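Local coordinates for ZT_dimer domain-containing protein (Thermotoga maritima, PDB 6VDA) that probably transports divalent metal cations across the membrane as a cation diffusion facilitator, of which this chain is the zinc-binding C-terminal domain, at residues Asp10-Asp13 and Asp14-Ala17; Phe16-Leu19 and Glu20-Asn24. All coordinates share one frame; numbering follows the deposited sequence.

Contact 1. Residues Asp10-Asp13 and Asp14-Ala17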
loop_
_atom_site.group_PDB
_atom_site.type_symbol
_atom_site.label_atom_id
_atom_site.label_comp_id
_atom_site.label_asym_id
_atom_site.label_seq_id
_atom_site.Cartn_x
_atom_site.Cartn_y
_atom_site.Cartn_z
ATOM N N ASP A 10 -3.182 23.218 9.362
ATOM C CA ASP A 10 -3.319 23.793 8.002
ATOM C C ASP A 10 -3.150 22.644 6.995
ATOM O O ASP A 10 -3.986 22.512 6.092
ATOM C CB ASP A 10 -2.328 24.933 7.738
ATOM C CG ASP A 10 -2.924 26.008 6.836
ATOM O OD1 ASP A 10 -3.903 26.665 7.275
ATOM O OD2 ASP A 10 -2.447 26.122 5.651
ATOM N N MET A 11 -2.130 21.805 7.197
ATOM C CA MET A 11 -1.756 20.709 6.260
ATOM C C MET A 11 -2.858 19.641 6.211
ATOM O O MET A 11 -3.259 19.284 5.079
ATOM C CB MET A 11 -0.435 20.045 6.663
ATOM C CG MET A 11 -0.107 18.805 5.838
ATOM S SD MET A 11 0.021 19.133 4.064
ATOM C CE MET A 11 1.727 19.682 3.991
ATOM N N TYR A 12 -3.307 19.124 7.367
ATOM C CA TYR A 12 -4.392 18.102 7.440
ATOM C C TYR A 12 -5.632 18.681 6.759
ATOM O O TYR A 12 -6.295 17.933 6.032
ATOM C CB TYR A 12 -4.685 17.634 8.874
ATOM C CG TYR A 12 -3.701 16.627 9.417
ATOM C CD1 TYR A 12 -3.533 15.392 8.815
ATOM C CD2 TYR A 12 -2.923 16.907 10.528
ATOM C CE1 TYR A 12 -2.620 14.465 9.295
ATOM C CE2 TYR A 12 -2.004 15.992 11.025
ATOM C CZ TYR A 12 -1.857 14.760 10.410
ATOM O OH TYR A 12 -0.956 13.849 10.887
ATOM N N ASP A 13 -5.892 19.980 6.951
ATOM C CA ASP A 13 -7.061 20.693 6.366
ATOM C C ASP A 13 -6.971 20.589 4.840
ATOM O O ASP A 13 -7.965 20.168 4.235
ATOM C CB ASP A 13 -7.164 22.140 6.868
ATOM C CG ASP A 13 -7.704 22.284 8.286
ATOM O OD1 ASP A 13 -8.380 21.354 8.760
ATOM O OD2 ASP A 13 -7.456 23.333 8.911
ATOM N N ASP A 14 -5.810 20.901 4.255
ATOM C CA ASP A 14 -5.575 20.902 2.782
ATOM C C ASP A 14 -5.698 19.476 2.216
ATOM O O ASP A 14 -6.265 19.329 1.122
ATOM C CB ASP A 14 -4.223 21.539 2.436
ATOM C CG ASP A 14 -4.134 23.009 2.821
ATOM O OD1 ASP A 14 -5.021 23.476 3.568
ATOM O OD2 ASP A 14 -3.184 23.679 2.375
ATOM N N ILE A 15 -5.174 18.468 2.922
ATOM C CA ILE A 15 -5.228 17.033 2.503
ATOM C C ILE A 15 -6.702 16.617 2.424
ATOM O O ILE A 15 -7.152 16.215 1.340
ATOM C CB ILE A 15 -4.442 16.132 3.478
ATOM C CG1 ILE A 15 -2.947 16.462 3.497
ATOM C CG2 ILE A 15 -4.694 14.662 3.174
ATOM C CD1 ILE A 15 -2.208 15.897 4.692
ATOM N N PHE A 16 -7.427 16.738 3.538
ATOM C CA PHE A 16 -8.871 16.395 3.631
ATOM C C PHE A 16 -9.659 17.240 2.625
ATOM O O PHE A 16 -10.634 16.727 2.060
ATOM C CB PHE A 16 -9.370 16.530 5.072
ATOM C CG PHE A 16 -9.122 15.308 5.916
ATOM C CD1 PHE A 16 -9.983 14.223 5.854
ATOM C CD2 PHE A 16 -8.020 15.227 6.749
ATOM C CE1 PHE A 16 -9.757 13.093 6.625
ATOM C CE2 PHE A 16 -7.790 14.094 7.516
ATOM C CZ PHE A 16 -8.662 13.032 7.457
ATOM N N ALA A 17 -9.230 18.482 2.386
ATOM C CA ALA A 17 -9.862 19.406 1.415
ATOM C C ALA A 17 -9.772 18.807 0.006
ATOM O O ALA A 17 -10.778 18.835 -0.703
ATOM C CB ALA A 17 -9.225 20.775 1.493
#
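D14, I15, F16 and A17 each send the backbone N-H to the carbonyl four residues back, in D10, M11, Y12 and D13, a regular alpha-helical turn of helix 6-19. This is the first helix of the alpha-beta-beta-alpha-beta, ferredoxin-like domain of CDF transporters. The bond from F16 N to Y12 O is nearly straight (172°), while that from A17 N to D13 O is more bent. On the buried flank M11 and I15 pack obliquely: M11, with CG anti to its N (chi1 173°) and the chain then bent, sets CG 3.8 Å from I15 CD1, and its SD lies 4.0 Å from the same methyl. Beyond them I42 and M44 of strand 39-48 and M68 of helix 54-71 cover I15. Y12 touches I15 CD1 more loosely, through its CD1 at 4.4 Å, and reaches V31 and I33. On the polar flank D10 and D14 bring like charges together, OD2 to OD2 4.2 Å, with their carboxylate planes 62° apart; R72 offers both a long, weak ion pair that would partly offset the repulsion. D14 OD1 also comes 2.9 Å from D10 O, two acceptors with no hydrogen bond between them. The F16 ring, by contrast, turns its edge to a carbonyl, with CD2 3.3 Å from Y12 O and that oxygen in the ring plane.

Contact 2. Residues Phe16-Leu19 and Glu20-Asn24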
loop_
_atom_site.group_PDB
_atom_site.type_symbol
_atom_site.label_atom_id
_atom_site.label_comp_id
_atom_site.label_asym_id
_atom_site.label_seq_id
_atom_site.Cartn_x
_atom_site.Cartn_y
_atom_site.Cartn_z
ATOM N N PHE A 16 -7.427 16.738 3.538
ATOM C CA PHE A 16 -8.871 16.395 3.631
ATOM C C PHE A 16 -9.659 17.240 2.625
ATOM O O PHE A 16 -10.634 16.727 2.060
ATOM C CB PHE A 16 -9.370 16.530 5.072
ATOM C CG PHE A 16 -9.122 15.308 5.916
ATOM C CD1 PHE A 16 -9.983 14.223 5.854
ATOM C CD2 PHE A 16 -8.020 15.227 6.749
ATOM C CE1 PHE A 16 -9.757 13.093 6.625
ATOM C CE2 PHE A 16 -7.790 14.094 7.516
ATOM C CZ PHE A 16 -8.662 13.032 7.457
ATOM N N ALA A 17 -9.230 18.482 2.386
ATOM C CA ALA A 17 -9.862 19.406 1.415
ATOM C C ALA A 17 -9.772 18.807 0.006
ATOM O O ALA A 17 -10.778 18.835 -0.703
ATOM C CB ALA A 17 -9.225 20.775 1.493
ATOM N N VAL A 18 -8.619 18.251 -0.370
ATOM C CA VAL A 18 -8.401 17.612 -1.707
ATOM C C VAL A 18 -9.214 16.312 -1.836
ATOM O O VAL A 18 -9.736 16.062 -2.935
ATOM C CB VAL A 18 -6.910 17.346 -1.982
ATOM C CG1 VAL A 18 -6.723 16.539 -3.261
ATOM C CG2 VAL A 18 -6.105 18.641 -2.038
ATOM N N LEU A 19 -9.298 15.489 -0.788
ATOM C CA LEU A 19 -9.999 14.176 -0.852
ATOM C C LEU A 19 -11.497 14.390 -1.096
ATOM O O LEU A 19 -12.077 13.587 -1.844
ATOM C CB LEU A 19 -9.756 13.400 0.443
ATOM C CG LEU A 19 -8.319 12.930 0.661
ATOM C CD1 LEU A 19 -8.159 12.369 2.062
ATOM C CD2 LEU A 19 -7.899 11.907 -0.389
ATOM N N GLU A 20 -12.083 15.441 -0.507
ATOM C CA GLU A 20 -13.522 15.801 -0.650
ATOM C C GLU A 20 -13.878 15.993 -2.129
ATOM O O GLU A 20 -15.061 15.850 -2.478
ATOM C CB GLU A 20 -13.849 17.077 0.131
ATOM C CG GLU A 20 -14.064 16.850 1.619
ATOM C CD GLU A 20 -14.598 18.060 2.368
ATOM O OE1 GLU A 20 -14.619 19.164 1.785
ATOM O OE2 GLU A 20 -14.998 17.897 3.535
ATOM N N ARG A 21 -12.888 16.329 -2.956
ATOM C CA ARG A 21 -13.019 16.517 -4.425
ATOM C C ARG A 21 -13.441 15.203 -5.098
ATOM O O ARG A 21 -14.040 15.271 -6.195
ATOM C CB ARG A 21 -11.685 17.015 -4.998
ATOM C CG ARG A 21 -11.816 17.894 -6.230
ATOM C CD ARG A 21 -10.512 18.574 -6.595
ATOM N NE ARG A 21 -10.302 19.849 -5.911
ATOM C CZ ARG A 21 -9.568 20.860 -6.385
ATOM N NH1 ARG A 21 -8.972 20.767 -7.563
ATOM N NH2 ARG A 21 -9.439 21.973 -5.681
ATOM N N PHE A 22 -13.139 14.060 -4.468
ATOM C CA PHE A 22 -13.275 12.695 -5.047
ATOM C C PHE A 22 -14.465 11.970 -4.422
ATOM O O PHE A 22 -14.424 11.586 -3.255
ATOM C CB PHE A 22 -11.974 11.915 -4.844
ATOM C CG PHE A 22 -10.811 12.444 -5.642
ATOM C CD1 PHE A 22 -10.620 12.054 -6.956
ATOM C CD2 PHE A 22 -9.910 13.334 -5.078
ATOM C CE1 PHE A 22 -9.553 12.547 -7.690
ATOM C CE2 PHE A 22 -8.840 13.824 -5.810
ATOM C CZ PHE A 22 -8.663 13.427 -7.116
ATOM N N PRO A 23 -15.549 11.734 -5.194
ATOM C CA PRO A 23 -16.798 11.210 -4.635
ATOM C C PRO A 23 -16.749 9.731 -4.220
ATOM O O PRO A 23 -17.479 9.357 -3.337
ATOM C CB PRO A 23 -17.816 11.395 -5.776
ATOM C CG PRO A 23 -16.979 11.405 -7.039
ATOM C CD PRO A 23 -15.628 11.968 -6.644
ATOM N N ASN A 24 -15.903 8.938 -4.877
ATOM C CA ASN A 24 -15.779 7.471 -4.654
ATOM C C ASN A 24 -14.664 7.182 -3.627
ATOM O O ASN A 24 -14.442 5.993 -3.320
ATOM C CB ASN A 24 -15.604 6.726 -5.985
ATOM C CG ASN A 24 -14.672 7.413 -6.966
ATOM O OD1 ASN A 24 -13.912 8.314 -6.599
ATOM N ND2 ASN A 24 -14.737 7.001 -8.224
#
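F16 O takes the N-H of E20 at 3.2 Å from its N, an alpha-helical bond at the C-terminal end of helix 6-19; a type I beta turn from L19 to F22 overlaps this last part of the helix and takes the chain out of it. This turn leads the ferredoxin-like domain from its first helix toward strand 26-36. The donors of R21 and F22 now reach back only three residues. R21 N binds V18 O at 3.2 Å, and F22 N binds L19 O at 2.9 Å with an N-H...O angle of 159°. Both donors lie above the plane of the carbonyl they use, by 60° at V18 and 47° at L19, and so miss its lone-pair directions. Side-chain carbons also come close to bonded carbonyls: R21 CB is 3.0 Å from V18 O, and E20 lays its CG 3.5 Å from F16 O. R21 bends at chi3 on its way to helix 54-71, where NH1 forms a salt bridge with OE1 of E67. F22 points its CB toward the helix end, and its side chain touches L60 and K63 of helix 54-71, while CE2 meets V18 CG1 at 4.3 Å. Replaced by an alanine, F22 would lose its ring, which would probably open a gap between V18 CG1 and the side chains of L60 and K63. The ring presents an edge to both carbonyls: L19 O lies in its plane, and V18 O stands 3.5 Å from CD2.

How the contacts relate
Contacts 1 and 2 follow one another along helix 6-19 and share F16 and A17, the first in the helix body, the second where the helix gives way to a turn. Contact 1 is amphipathic: its buried residues face the sheet and helix 54-71, its aspartates lie on the polar flank, beside R71 and R72. Both contacts are partly buried, with M11 and I15 inside in contact 1 and V18 and L19 in contact 2, where the chemistry shifts from a uniform four-residue bonding pattern to shorter backbone bonds and an arginine salt bridge. Both lean on helix 54-71 and strand 26-36, and contact 1 also reaches strand 39-48, through M11 and I15. The F16 side chain lies about 12 Å from the zinc ion.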